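Local coordinates for protein haloperoxidase (Corallina officinalis, PDB 1QHB) that catalyses the vanadate-dependent halogenation of organic substrates by bromide and hydrogen peroxide, working as a homododecamer that binds one calcium ion per subunit, at residues Leu204-Pro207 with Pro208-Arg212; Ala251-Asn255 with Lys256-Ser260; Ser522-Pro525 with Gly526-Val530. All coordinates share one frame; numbering follows the deposited sequence.

Contact 1 (Leu204-Pro207 with Pro208-Arg212); sequences LGDP and PAEIR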
loop_
_atom_site.group_PDB
_atom_site.type_symbol
_atom_site.label_atom_id
_atom_site.label_comp_id
_atom_site.label_asym_id
_atom_site.label_seq_id
_atom_site.Cartn_x
_atom_site.Cartn_y
_atom_site.Cartn_z
ATOM N N LEU A 204 -1.159 32.341 -42.070
ATOM C CA LEU A 204 -0.268 31.416 -41.369
ATOM C C LEU A 204 0.062 32.068 -40.037
ATOM O O LEU A 204 0.351 33.259 -40.033
ATOM C CB LEU A 204 1.025 31.224 -42.118
ATOM C CG LEU A 204 1.970 30.094 -41.733
ATOM C CD1 LEU A 204 1.323 28.719 -41.882
ATOM C CD2 LEU A 204 3.176 30.186 -42.666
ATOM N N GLY A 205 0.025 31.387 -38.901
ATOM C CA GLY A 205 0.340 32.149 -37.685
ATOM C C GLY A 205 -0.931 32.358 -36.878
ATOM O O GLY A 205 -0.831 32.573 -35.680
ATOM N N ASP A 206 -2.109 32.288 -37.528
ATOM C CA ASP A 206 -3.316 32.453 -36.730
ATOM C C ASP A 206 -3.511 31.194 -35.864
ATOM O O ASP A 206 -3.200 30.060 -36.226
ATOM C CB ASP A 206 -4.528 32.647 -37.636
ATOM C CG ASP A 206 -4.575 33.954 -38.345
ATOM O OD1 ASP A 206 -3.918 34.930 -37.922
ATOM O OD2 ASP A 206 -5.322 34.087 -39.336
ATOM N N PRO A 207 -4.192 31.368 -34.747
ATOM C CA PRO A 207 -4.543 30.254 -33.881
ATOM C C PRO A 207 -5.323 29.211 -34.660
ATOM O O PRO A 207 -6.304 29.468 -35.366
ATOM C CB PRO A 207 -5.427 30.871 -32.811
ATOM C CG PRO A 207 -5.320 32.346 -32.929
ATOM C CD PRO A 207 -4.716 32.679 -34.269
ATOM N N PRO A 208 -4.975 27.947 -34.475
ATOM C CA PRO A 208 -5.627 26.847 -35.144
ATOM C C PRO A 208 -7.125 26.849 -34.943
ATOM O O PRO A 208 -7.843 26.490 -35.901
ATOM C CB PRO A 208 -4.990 25.589 -34.601
ATOM C CG PRO A 208 -3.664 26.043 -34.084
ATOM C CD PRO A 208 -3.771 27.494 -33.722
ATOM N N ALA A 209 -7.617 27.179 -33.751
ATOM C CA ALA A 209 -9.067 27.158 -33.533
ATOM C C ALA A 209 -9.803 28.151 -34.439
ATOM O O ALA A 209 -10.893 27.867 -34.899
ATOM C CB ALA A 209 -9.370 27.473 -32.086
ATOM N N GLU A 210 -9.186 29.312 -34.681
ATOM C CA GLU A 210 -9.710 30.318 -35.571
ATOM C C GLU A 210 -9.726 29.852 -37.013
ATOM O O GLU A 210 -10.679 30.153 -37.708
ATOM C CB GLU A 210 -8.800 31.553 -35.586
ATOM C CG GLU A 210 -9.279 32.653 -34.674
ATOM C CD GLU A 210 -8.560 33.980 -34.864
ATOM O OE1 GLU A 210 -8.067 34.325 -35.951
ATOM O OE2 GLU A 210 -8.547 34.672 -33.832
ATOM N N ILE A 211 -8.650 29.181 -37.424
ATOM C CA ILE A 211 -8.560 28.695 -38.799
ATOM C C ILE A 211 -9.677 27.706 -38.980
ATOM O O ILE A 211 -10.379 27.730 -39.982
ATOM C CB ILE A 211 -7.181 28.087 -39.114
ATOM C CG1 ILE A 211 -6.122 29.195 -39.130
ATOM C CG2 ILE A 211 -7.181 27.302 -40.419
ATOM C CD1 ILE A 211 -4.705 28.683 -38.920
ATOM N N ARG A 212 -9.911 26.820 -38.012
ATOM C CA ARG A 212 -10.970 25.821 -38.193
ATOM C C ARG A 212 -12.361 26.435 -38.262
ATOM O O ARG A 212 -13.224 25.904 -38.968
ATOM C CB ARG A 212 -10.841 24.784 -37.068
ATOM C CG ARG A 212 -11.710 23.565 -37.358
ATOM C CD ARG A 212 -11.705 22.535 -36.240
ATOM N NE ARG A 212 -12.755 21.543 -36.513
ATOM C CZ ARG A 212 -13.019 20.433 -35.834
ATOM N NH1 ARG A 212 -12.306 20.054 -34.773
ATOM N NH2 ARG A 212 -14.037 19.668 -36.239
HETATM O O HOH W 1 -7.934 33.863 -38.635
#

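Contact 2 (Ala251-Asn255 with Lys256-Ser260); sequences ATVGN and KTLVS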
loop_
_atom_site.group_PDB
_atom_site.type_symbol
_atom_site.label_atom_id
_atom_site.label_comp_id
_atom_site.label_asym_id
_atom_site.label_seq_id
_atom_site.Cartn_x
_atom_site.Cartn_y
_atom_site.Cartn_z
ATOM N N ALA A 251 -46.426 -2.919 -41.133
ATOM C CA ALA A 251 -45.428 -3.918 -40.794
ATOM C C ALA A 251 -45.286 -4.971 -41.886
ATOM O O ALA A 251 -46.149 -5.106 -42.742
ATOM C CB ALA A 251 -45.808 -4.708 -39.540
ATOM N N THR A 252 -44.214 -5.723 -41.850
ATOM C CA THR A 252 -44.008 -6.843 -42.787
ATOM C C THR A 252 -43.990 -8.042 -41.853
ATOM O O THR A 252 -43.317 -7.998 -40.838
ATOM C CB THR A 252 -42.736 -6.762 -43.609
ATOM O OG1 THR A 252 -42.811 -5.506 -44.317
ATOM C CG2 THR A 252 -42.666 -7.935 -44.592
ATOM N N VAL A 253 -44.927 -8.932 -42.055
ATOM C CA VAL A 253 -45.087 -10.095 -41.222
ATOM C C VAL A 253 -44.920 -11.308 -42.144
ATOM O O VAL A 253 -45.926 -11.773 -42.688
ATOM C CB VAL A 253 -46.473 -10.170 -40.579
ATOM C CG1 VAL A 253 -46.498 -11.326 -39.595
ATOM C CG2 VAL A 253 -46.887 -8.891 -39.864
ATOM N N GLY A 254 -43.659 -11.763 -42.207
ATOM C CA GLY A 254 -43.381 -12.940 -43.035
ATOM C C GLY A 254 -43.540 -12.431 -44.466
ATOM O O GLY A 254 -42.860 -11.481 -44.794
ATOM N N ASN A 255 -44.437 -13.045 -45.236
ATOM C CA ASN A 255 -44.483 -12.531 -46.628
ATOM C C ASN A 255 -45.565 -11.488 -46.812
ATOM O O ASN A 255 -45.693 -10.892 -47.897
ATOM C CB ASN A 255 -44.633 -13.733 -47.568
ATOM C CG ASN A 255 -45.871 -14.531 -47.299
ATOM O OD1 ASN A 255 -46.784 -14.017 -46.640
ATOM N ND2 ASN A 255 -45.971 -15.778 -47.742
ATOM N N LYS A 256 -46.342 -11.184 -45.788
ATOM C CA LYS A 256 -47.399 -10.199 -45.865
ATOM C C LYS A 256 -47.123 -8.792 -45.353
ATOM O O LYS A 256 -46.687 -8.556 -44.241
ATOM C CB LYS A 256 -48.561 -10.730 -45.008
ATOM C CG LYS A 256 -49.774 -9.823 -45.125
ATOM C CD LYS A 256 -50.887 -10.411 -44.263
ATOM C CE LYS A 256 -52.229 -10.233 -44.949
ATOM N NZ LYS A 256 -53.223 -11.216 -44.420
ATOM N N THR A 257 -47.456 -7.808 -46.190
ATOM C CA THR A 257 -47.235 -6.400 -45.920
ATOM C C THR A 257 -48.501 -5.744 -45.418
ATOM O O THR A 257 -49.549 -5.861 -46.074
ATOM C CB THR A 257 -46.691 -5.668 -47.132
ATOM O OG1 THR A 257 -45.351 -6.191 -47.355
ATOM C CG2 THR A 257 -46.609 -4.172 -46.891
ATOM N N LEU A 258 -48.437 -5.179 -44.197
ATOM C CA LEU A 258 -49.652 -4.541 -43.672
ATOM C C LEU A 258 -49.480 -3.045 -43.736
ATOM O O LEU A 258 -48.355 -2.590 -43.585
ATOM C CB LEU A 258 -49.925 -4.966 -42.256
ATOM C CG LEU A 258 -50.115 -6.425 -41.910
ATOM C CD1 LEU A 258 -50.558 -6.590 -40.461
ATOM C CD2 LEU A 258 -51.159 -7.060 -42.808
ATOM N N VAL A 259 -50.516 -2.285 -44.031
ATOM C CA VAL A 259 -50.399 -0.833 -44.160
ATOM C C VAL A 259 -51.191 -0.177 -43.041
ATOM O O VAL A 259 -52.331 -0.558 -42.762
ATOM C CB VAL A 259 -50.868 -0.296 -45.513
ATOM C CG1 VAL A 259 -50.830 1.234 -45.560
ATOM C CG2 VAL A 259 -49.977 -0.848 -46.631
ATOM N N SER A 260 -50.576 0.794 -42.361
ATOM C CA SER A 260 -51.313 1.383 -41.247
ATOM C C SER A 260 -52.446 2.174 -41.827
ATOM O O SER A 260 -52.263 2.964 -42.761
ATOM C CB SER A 260 -50.340 2.351 -40.521
ATOM O OG SER A 260 -51.029 3.167 -39.582
#

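Contact 3 (Ser522-Pro525 with Gly526-Val530); sequences SSFP and GPLTV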
loop_
_atom_site.group_PDB
_atom_site.type_symbol
_atom_site.label_atom_id
_atom_site.label_comp_id
_atom_site.label_asym_id
_atom_site.label_seq_id
_atom_site.Cartn_x
_atom_site.Cartn_y
_atom_site.Cartn_z
ATOM N N SER A 522 -38.891 17.576 -51.993
ATOM C CA SER A 522 -37.921 18.623 -52.279
ATOM C C SER A 522 -37.412 18.568 -53.713
ATOM O O SER A 522 -37.394 17.499 -54.321
ATOM C CB SER A 522 -36.737 18.384 -51.318
ATOM O OG SER A 522 -35.620 19.153 -51.696
ATOM N N SER A 523 -36.762 19.638 -54.174
ATOM C CA SER A 523 -36.184 19.577 -55.539
ATOM C C SER A 523 -34.794 18.947 -55.452
ATOM O O SER A 523 -34.226 18.525 -56.456
ATOM C CB SER A 523 -36.104 20.958 -56.179
ATOM O OG SER A 523 -35.411 21.804 -55.260
ATOM N N PHE A 524 -34.214 18.935 -54.248
ATOM C CA PHE A 524 -32.941 18.247 -54.057
ATOM C C PHE A 524 -33.227 16.755 -54.211
ATOM O O PHE A 524 -34.104 16.147 -53.590
ATOM C CB PHE A 524 -32.361 18.570 -52.697
ATOM C CG PHE A 524 -31.037 17.926 -52.452
ATOM C CD1 PHE A 524 -29.882 18.501 -52.961
ATOM C CD2 PHE A 524 -30.946 16.748 -51.707
ATOM C CE1 PHE A 524 -28.649 17.928 -52.710
ATOM C CE2 PHE A 524 -29.717 16.144 -51.484
ATOM C CZ PHE A 524 -28.573 16.760 -51.994
ATOM N N PRO A 525 -32.515 16.099 -55.102
ATOM C CA PRO A 525 -32.707 14.691 -55.360
ATOM C C PRO A 525 -32.433 13.784 -54.164
ATOM O O PRO A 525 -33.171 12.815 -53.919
ATOM C CB PRO A 525 -31.717 14.367 -56.470
ATOM C CG PRO A 525 -31.175 15.657 -56.971
ATOM C CD PRO A 525 -31.431 16.715 -55.923
ATOM N N GLY A 526 -31.337 14.031 -53.441
ATOM C CA GLY A 526 -30.954 13.127 -52.350
ATOM C C GLY A 526 -29.922 12.210 -53.012
ATOM O O GLY A 526 -29.492 12.479 -54.134
ATOM N N PRO A 527 -29.526 11.158 -52.340
ATOM C CA PRO A 527 -29.998 10.875 -50.992
ATOM C C PRO A 527 -29.193 11.700 -50.004
ATOM O O PRO A 527 -28.200 12.358 -50.298
ATOM C CB PRO A 527 -29.659 9.376 -50.876
ATOM C CG PRO A 527 -28.317 9.328 -51.551
ATOM C CD PRO A 527 -28.523 10.158 -52.800
ATOM N N LEU A 528 -29.611 11.679 -48.764
ATOM C CA LEU A 528 -28.902 12.316 -47.654
ATOM C C LEU A 528 -28.464 11.163 -46.763
ATOM O O LEU A 528 -28.973 10.057 -46.967
ATOM C CB LEU A 528 -29.911 13.213 -46.936
ATOM C CG LEU A 528 -30.366 14.454 -47.733
ATOM C CD1 LEU A 528 -31.517 15.145 -47.036
ATOM C CD2 LEU A 528 -29.197 15.420 -47.867
ATOM N N THR A 529 -27.595 11.347 -45.796
ATOM C CA THR A 529 -27.238 10.246 -44.903
ATOM C C THR A 529 -27.774 10.644 -43.535
ATOM O O THR A 529 -27.931 11.857 -43.263
ATOM C CB THR A 529 -25.712 10.027 -44.807
ATOM O OG1 THR A 529 -25.084 11.207 -44.298
ATOM C CG2 THR A 529 -25.059 9.837 -46.169
ATOM N N VAL A 530 -27.943 9.673 -42.668
ATOM C CA VAL A 530 -28.360 9.890 -41.301
ATOM C C VAL A 530 -27.373 10.787 -40.587
ATOM O O VAL A 530 -27.738 11.723 -39.858
ATOM C CB VAL A 530 -28.471 8.525 -40.585
ATOM C CG1 VAL A 530 -28.731 8.672 -39.076
ATOM C CG2 VAL A 530 -29.603 7.722 -41.182
#

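Contact 1 (Leu204-Pro207 with Pro208-Arg212)
Asp206 and Glu210 are brought to one water molecule by their torsions: in Asp206 CG stands beside the backbone N, opposite the carbonyl carbon (chi1 -71°), while Glu210 has an unusual chi1 of -98° and an extended chain beyond CG. The two carboxylates do not touch. They carry like charge, with Asp206 OD2 and Glu210 OE1 4.4 Å apart, and the water donates to both, at 2.7 Å from Asp206 OD2 and 2.7 Å from Glu210 OE1. One molecule thus spends both its hydrogens on the pair, which probably eases their repulsion. Asp206 OD2 also takes a hydrogen bond from the backbone N of Lys203, tying the carboxylate back to its own loop. The Glu210 chain runs alongside the Pro207 ring, its CD 4.1 Å from Pro207 CG. With an alanine in place of Glu210, the water is likely to lose one of its two acceptors and that flank of the proline ring its cover. Pro207 is also the N-cap residue, and its carbonyl O accepts the first helical bond from Ile211 N at 3.1 Å, with an angle of 158° at the hydrogen, along with a weak one from Glu210 N. Ile211 sends CD1 back to Asp206 O, 3.4 Å away, and CG1 against the CB of Asp206. The contact marks the start of helix 208-213, entered from the loop that follows helix 196-199; further on, Arg212 packs on Phe557 and Leu561 of helix 553-574, while Leu204 packs on Leu204, and Ile211 on Gly205, of a neighbouring subunit.

Contact 2 (Ala251-Asn255 with Lys256-Ser260)
Lys256 opens the return strand of a beta hairpin and pairs with Val253 through two backbone bonds. Its O accepts from Val253 N at 2.8 Å, almost perfectly straight at 179°, while its N gives a longer bond to Val253 O, 3.2 Å. The second bond closes a type II' turn from Val253 to Lys256, with Gly254 and Asn255 at the corners; Gly254 has the positive phi (71°) that a glycine adopts easily. Asn255 holds CG between its backbone N and carbonyl carbon (chi1 59°), which folds the amide back so that OD1 comes within 3.0 Å of Lys256 N, at too poor an angle for a hydrogen bond; its ND2 makes weak hydrogen bonds to Asp117 and Ser115 of a neighbouring subunit. The Lys256 side chain starts on the face shared with Val253, then leads away from the hairpin. Thr257 faces Thr252 in a non-hydrogen-bonded pair. Their side chains cross obliquely on the other face, the Thr252 OG1 to Thr257 OG1 distance being 4.0 Å. Thr257 CA also makes a CA-H...O contact with Ala251 O. Leu258 returns to the first face in a hydrogen-bonded pair with Ala251: Leu258 N reaches Ala251 O at 2.7 Å, and Ala251 N reaches Leu258 O at 3.1 Å. Leu258 CD1 rests loosely near Val253 CG2, 4.4 Å away. Past the pairing, Ser260 N donates to Ser250 OG and Ser260 OG meets Ile248 O, fastening the base of the hairpin. Strands 251-253 and 256-258 form a two-stranded sheet that reaches to a neighbouring subunit, where Ala251 and Leu258 pack on its Gly309, Val253 on its Arg308 and Lys256 on its Leu116.

Contact 3 (Ser522-Pro525 with Gly526-Val530)
Phe524 meets Gly526 where the backbone bends past Pro525: Gly526 sits at phi 97° and psi -170°, and the peptide bond that follows it, into Pro527, is cis. A side chain at Gly526 would collide with the carbonyl O of Pro525, so the bare backbone suits this bend. The ring of Phe524 lies close to that backbone. Its CG is anti to the backbone N (chi1 -178°), which extends the ring along the chain and sets CD2 3.2 Å from Gly526 N and CE2 3.4 Å from Gly526 CA. The amide comes to the ring obliquely, whereas Pro527 O lies near the ring plane, at its edge, 4.2 Å from Phe524 CE2. The run into this bend is itself fixed by an ST turn: Ser522 OG accepts from Phe524 N, 2.9 Å away, and is also hydrogen-bonded to Glu511 OE2. The loop joins strand 519-521 to strand 528-529, which pairs antiparallel with strand 505-506 in a two-stranded sheet, Leu528 sharing backbone bonds with Ile506. Leu528 turns CD2 back to the ring, 3.7 Å from Phe524 CE2, an oblique apolar contact that links the loop to the strand; Leu528 also packs on Val509, and Phe524 on Val233. Farther along, Thr529 takes the N-cap place of helix 530-548, its OG1 accepting from Gly532 N.

In the fold
All three are surface contacts, each local, between residues close in sequence, and none shares an element with another. Contact 1 opens a helix, contact 2 is a complete hairpin, and contact 3 leads a loop into a strand and on to a helix. Their chemistry differs accordingly: a water-bridged pair of acids at a helix start, a ladder of backbone bonds between strands, and an aromatic ring in oblique contact with a glycine amide and a leucine methyl. Contacts 1 and 2 also meet other subunits of the dodecamer, while contact 3 touches none. By centres, contacts 2 and 3 are closest, about 27 Å apart, though the nearest atoms of contacts 1 and 3 are about 16 Å apart.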